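Local atomic coordinates of diol-dehydratase (Roseburia inulinivorans, PDB entry 5I2A), a protein that probably works as a glycyl radical lyase that removes water from 1,2-propanediol without the help of vitamin B12. Residues A454-M458 with C459-E463; A559-A562 with D563-T567. One frame throughout, in Å; residues are numbered along the deposited sequence.

How the contacts relate
Both contacts are buried in the pyruvate formate lyase-like part of the chain, their centres about 13 Å apart, and neither lies at the surface. Contact 1 turns strand 454-457 into helix 459-467; contact 2 is one stretch inside helix 558-574. The two helices pack directly: L462 CD2 lies 3.5 Å from S564 CB, and C459 SG lies 3.8 Å from N560 CB. Their chemistry follows their place. At the helix start of contact 1 an asparagine side chain takes a backbone N-H, and an arginine–glutamate salt bridge follows. Early in its helix, contact 2 pairs the N-H groups of 563-567 with carbonyls four residues back, and its serine hydroxyl turns back onto the same backbone.

Contact 1: A454-M458 with C459-E463; sequences AFFNM and CRPLE
N457 reaches forward over the turn to C459, its OD1 accepting from C459 N at 2.9 Å. The bond is bent, 138° at the hydrogen, with the donor tilted from the amide plane. What brings the amide there is its first torsion, which sets CG opposite the backbone N (chi1 -171°) and beside its own carbonyl carbon. R460 N donates to N457 O at 3.2 Å from above the carbonyl plane, while P461 CD presses on the same oxygen at 3.1 Å. This is an Asx turn: N457 closes a sheet strand, and its side chain makes a capping bond where the chain turns into helix 459-467. ND2 lies 3.6 Å from R460 CG and donates to T706, fixing the amide's rotation. With an alanine here, C459 N would probably lose its capping acceptor and T706 OG1 the amide that donates to it. Further along, R460 bends at chi2 and chi3, bringing E463 OE1 into the guanidinium plane, 3.1 Å from R460 NE; NH2 of R460 makes the salt bridge to that same oxygen, and NH1 turns to the H151 carbonyl. On the strand side F456 CZ meets P461 CG obliquely at 4.0 Å, and the F456 ring also meets that of Y674.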
# COMPACT_ATOMS: atom_id res chain seq x y z
N ALA A 454 4.86 -20.11 -11.40
CA ALA A 454 4.19 -21.31 -10.89
C ALA A 454 4.44 -22.51 -11.79
O ALA A 454 4.82 -22.37 -12.96
CB ALA A 454 2.65 -21.10 -10.74
N PHE A 455 4.22 -23.68 -11.21
CA PHE A 455 4.24 -24.93 -11.93
C PHE A 455 2.81 -25.47 -11.99
O PHE A 455 2.18 -25.66 -10.94
CB PHE A 455 5.15 -25.94 -11.23
CG PHE A 455 6.61 -25.54 -11.17
CD1 PHE A 455 7.20 -24.81 -12.18
CD2 PHE A 455 7.40 -25.94 -10.09
CE1 PHE A 455 8.55 -24.47 -12.12
CE2 PHE A 455 8.75 -25.60 -10.02
CZ PHE A 455 9.33 -24.86 -11.04
N PHE A 456 2.30 -25.71 -13.19
CA PHE A 456 0.93 -26.19 -13.37
C PHE A 456 0.94 -27.59 -13.98
O PHE A 456 1.51 -27.80 -15.06
CB PHE A 456 0.14 -25.23 -14.27
CG PHE A 456 -1.32 -25.59 -14.43
CD1 PHE A 456 -1.74 -26.53 -15.37
CD2 PHE A 456 -2.29 -24.95 -13.67
CE1 PHE A 456 -3.09 -26.83 -15.54
CE2 PHE A 456 -3.66 -25.25 -13.82
CZ PHE A 456 -4.05 -26.19 -14.76
N ASN A 457 0.29 -28.53 -13.31
CA ASN A 457 0.24 -29.92 -13.77
C ASN A 457 -0.96 -30.14 -14.69
O ASN A 457 -2.08 -30.26 -14.22
CB ASN A 457 0.18 -30.87 -12.55
CG ASN A 457 0.35 -32.33 -12.94
OD1 ASN A 457 0.08 -32.72 -14.08
ND2 ASN A 457 0.81 -33.15 -11.99
N MET A 458 -0.71 -30.21 -15.99
CA MET A 458 -1.81 -30.36 -16.95
C MET A 458 -2.46 -31.74 -16.88
O MET A 458 -3.55 -31.93 -17.40
CB MET A 458 -1.33 -30.08 -18.39
CG MET A 458 -0.69 -28.70 -18.60
SD MET A 458 0.04 -28.48 -20.24
CE MET A 458 -1.35 -28.91 -21.26
N CYS A 459 -1.81 -32.70 -16.22
CA CYS A 459 -2.42 -34.01 -16.03
C CYS A 459 -3.49 -34.04 -14.92
O CYS A 459 -4.36 -34.92 -14.92
CB CYS A 459 -1.35 -35.06 -15.71
SG CYS A 459 -0.22 -35.39 -17.05
N ARG A 460 -3.42 -33.14 -13.95
CA ARG A 460 -4.38 -33.22 -12.86
C ARG A 460 -5.82 -32.87 -13.32
O ARG A 460 -6.75 -33.58 -12.95
CB ARG A 460 -3.94 -32.37 -11.67
CG ARG A 460 -2.68 -32.92 -10.97
CD ARG A 460 -2.98 -33.41 -9.53
NE ARG A 460 -3.79 -34.61 -9.59
CZ ARG A 460 -4.66 -35.02 -8.68
NH1 ARG A 460 -4.89 -34.34 -7.56
NH2 ARG A 460 -5.31 -36.14 -8.92
N PRO A 461 -5.99 -31.82 -14.15
CA PRO A 461 -7.32 -31.61 -14.74
C PRO A 461 -7.81 -32.80 -15.57
O PRO A 461 -9.02 -33.02 -15.63
CB PRO A 461 -7.12 -30.37 -15.63
CG PRO A 461 -6.07 -29.60 -14.91
CD PRO A 461 -5.10 -30.69 -14.48
N LEU A 462 -6.90 -33.55 -16.18
CA LEU A 462 -7.28 -34.75 -16.93
C LEU A 462 -7.82 -35.82 -15.97
O LEU A 462 -8.86 -36.42 -16.23
CB LEU A 462 -6.10 -35.31 -17.73
CG LEU A 462 -6.38 -36.61 -18.50
CD1 LEU A 462 -7.44 -36.39 -19.57
CD2 LEU A 462 -5.10 -37.15 -19.12
N GLU A 463 -7.12 -36.05 -14.88
CA GLU A 463 -7.60 -36.96 -13.85
C GLU A 463 -8.97 -36.54 -13.32
O GLU A 463 -9.81 -37.38 -13.03
CB GLU A 463 -6.61 -37.05 -12.69
CG GLU A 463 -5.34 -37.79 -13.04
CD GLU A 463 -4.49 -38.06 -11.81
OE1 GLU A 463 -3.78 -37.15 -11.35
OE2 GLU A 463 -4.55 -39.19 -11.30

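Contact 2: A559-A562 with D563-T567; sequences ANVA and DSLYT
The carbonyl of N560 is the flat group with donors over both its faces: S564 OG, 2.8 Å from N560 O, comes in well above the plane, and S564 N, 2.9 Å from the same oxygen, arrives from the other face, less steeply. With chi1 at -73°, OG swings back beside its own backbone N and drops onto the carbonyl one turn earlier. The D563 carboxylate leans over the carbonyl of A559 without bonding to it, OD2 lying 3.4 Å from A559 O; its OD1 accepts instead from Y656 N. Below that carboxylate, D563 N gives A559 O a nearly straight bond (171°). All this is regular alpha-helix in the first turns of helix 558-574, each amide of 563-567 bonded to the carbonyl four residues back, with a serine side chain folded onto its own helix. L565 N continues the pattern at 2.9 Å from V561 O, and Y566 N does the same to A562 O. On the face turned to helix 489-521, V561 and L565 lie side by side and point the same way, V561 CG1 touching L565 CD1 at 3.9 Å. That valine branch stands opposite its backbone N (chi1 170°), which turns it along the helix to the leucine; Y496 and F492 pack against the pair. A562 and Y566 instead meet helix 661-678, through A667 and V663, while the N560 amide bonds to A720 N and D711.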
# COMPACT_ATOMS: atom_id res chain seq x y z
N ALA A 559 3.10 -34.06 -23.49
CA ALA A 559 3.19 -35.39 -24.11
C ALA A 559 2.21 -36.38 -23.45
O ALA A 559 1.51 -37.12 -24.14
CB ALA A 559 4.63 -35.95 -24.05
N ASN A 560 2.19 -36.38 -22.12
CA ASN A 560 1.33 -37.29 -21.38
C ASN A 560 -0.14 -37.04 -21.72
O ASN A 560 -0.89 -37.98 -21.97
CB ASN A 560 1.54 -37.16 -19.87
CG ASN A 560 3.00 -37.34 -19.48
OD1 ASN A 560 3.69 -36.37 -19.19
ND2 ASN A 560 3.47 -38.59 -19.50
N VAL A 561 -0.53 -35.77 -21.76
CA VAL A 561 -1.90 -35.38 -22.07
C VAL A 561 -2.28 -35.76 -23.51
O VAL A 561 -3.34 -36.31 -23.75
CB VAL A 561 -2.13 -33.86 -21.85
CG1 VAL A 561 -3.48 -33.41 -22.41
CG2 VAL A 561 -2.02 -33.52 -20.38
N ALA A 562 -1.39 -35.47 -24.46
CA ALA A 562 -1.68 -35.75 -25.85
C ALA A 562 -1.89 -37.25 -26.08
O ALA A 562 -2.86 -37.66 -26.71
CB ALA A 562 -0.56 -35.25 -26.74
N ASP A 563 -0.95 -38.04 -25.58
CA ASP A 563 -1.02 -39.49 -25.74
C ASP A 563 -2.23 -40.05 -25.00
O ASP A 563 -2.91 -40.95 -25.51
CB ASP A 563 0.26 -40.14 -25.25
CG ASP A 563 1.43 -39.95 -26.21
OD1 ASP A 563 1.20 -39.84 -27.44
OD2 ASP A 563 2.58 -39.90 -25.74
N SER A 564 -2.51 -39.52 -23.81
CA SER A 564 -3.70 -39.89 -23.05
C SER A 564 -4.98 -39.66 -23.85
O SER A 564 -5.84 -40.55 -23.94
CB SER A 564 -3.77 -39.12 -21.73
OG SER A 564 -2.80 -39.61 -20.82
N LEU A 565 -5.10 -38.48 -24.43
CA LEU A 565 -6.28 -38.15 -25.22
C LEU A 565 -6.37 -39.04 -26.46
O LEU A 565 -7.46 -39.43 -26.86
CB LEU A 565 -6.26 -36.68 -25.63
CG LEU A 565 -6.39 -35.64 -24.51
CD1 LEU A 565 -6.21 -34.26 -25.09
CD2 LEU A 565 -7.75 -35.76 -23.82
N TYR A 566 -5.22 -39.35 -27.06
CA TYR A 566 -5.21 -40.25 -28.20
C TYR A 566 -5.72 -41.66 -27.82
O TYR A 566 -6.54 -42.23 -28.51
CB TYR A 566 -3.81 -40.33 -28.81
CG TYR A 566 -3.78 -41.14 -30.09
CD1 TYR A 566 -4.23 -40.60 -31.29
CD2 TYR A 566 -3.33 -42.45 -30.09
CE1 TYR A 566 -4.22 -41.34 -32.46
CE2 TYR A 566 -3.31 -43.20 -31.26
CZ TYR A 566 -3.76 -42.63 -32.44
OH TYR A 566 -3.75 -43.37 -33.59
N THR A 567 -5.21 -42.20 -26.72
CA THR A 567 -5.73 -43.46 -26.18
C THR A 567 -7.26 -43.45 -26.06
O THR A 567 -7.94 -44.38 -26.52
CB THR A 567 -5.14 -43.74 -24.80
OG1 THR A 567 -3.77 -44.14 -24.94
CG2 THR A 567 -5.94 -44.84 -24.08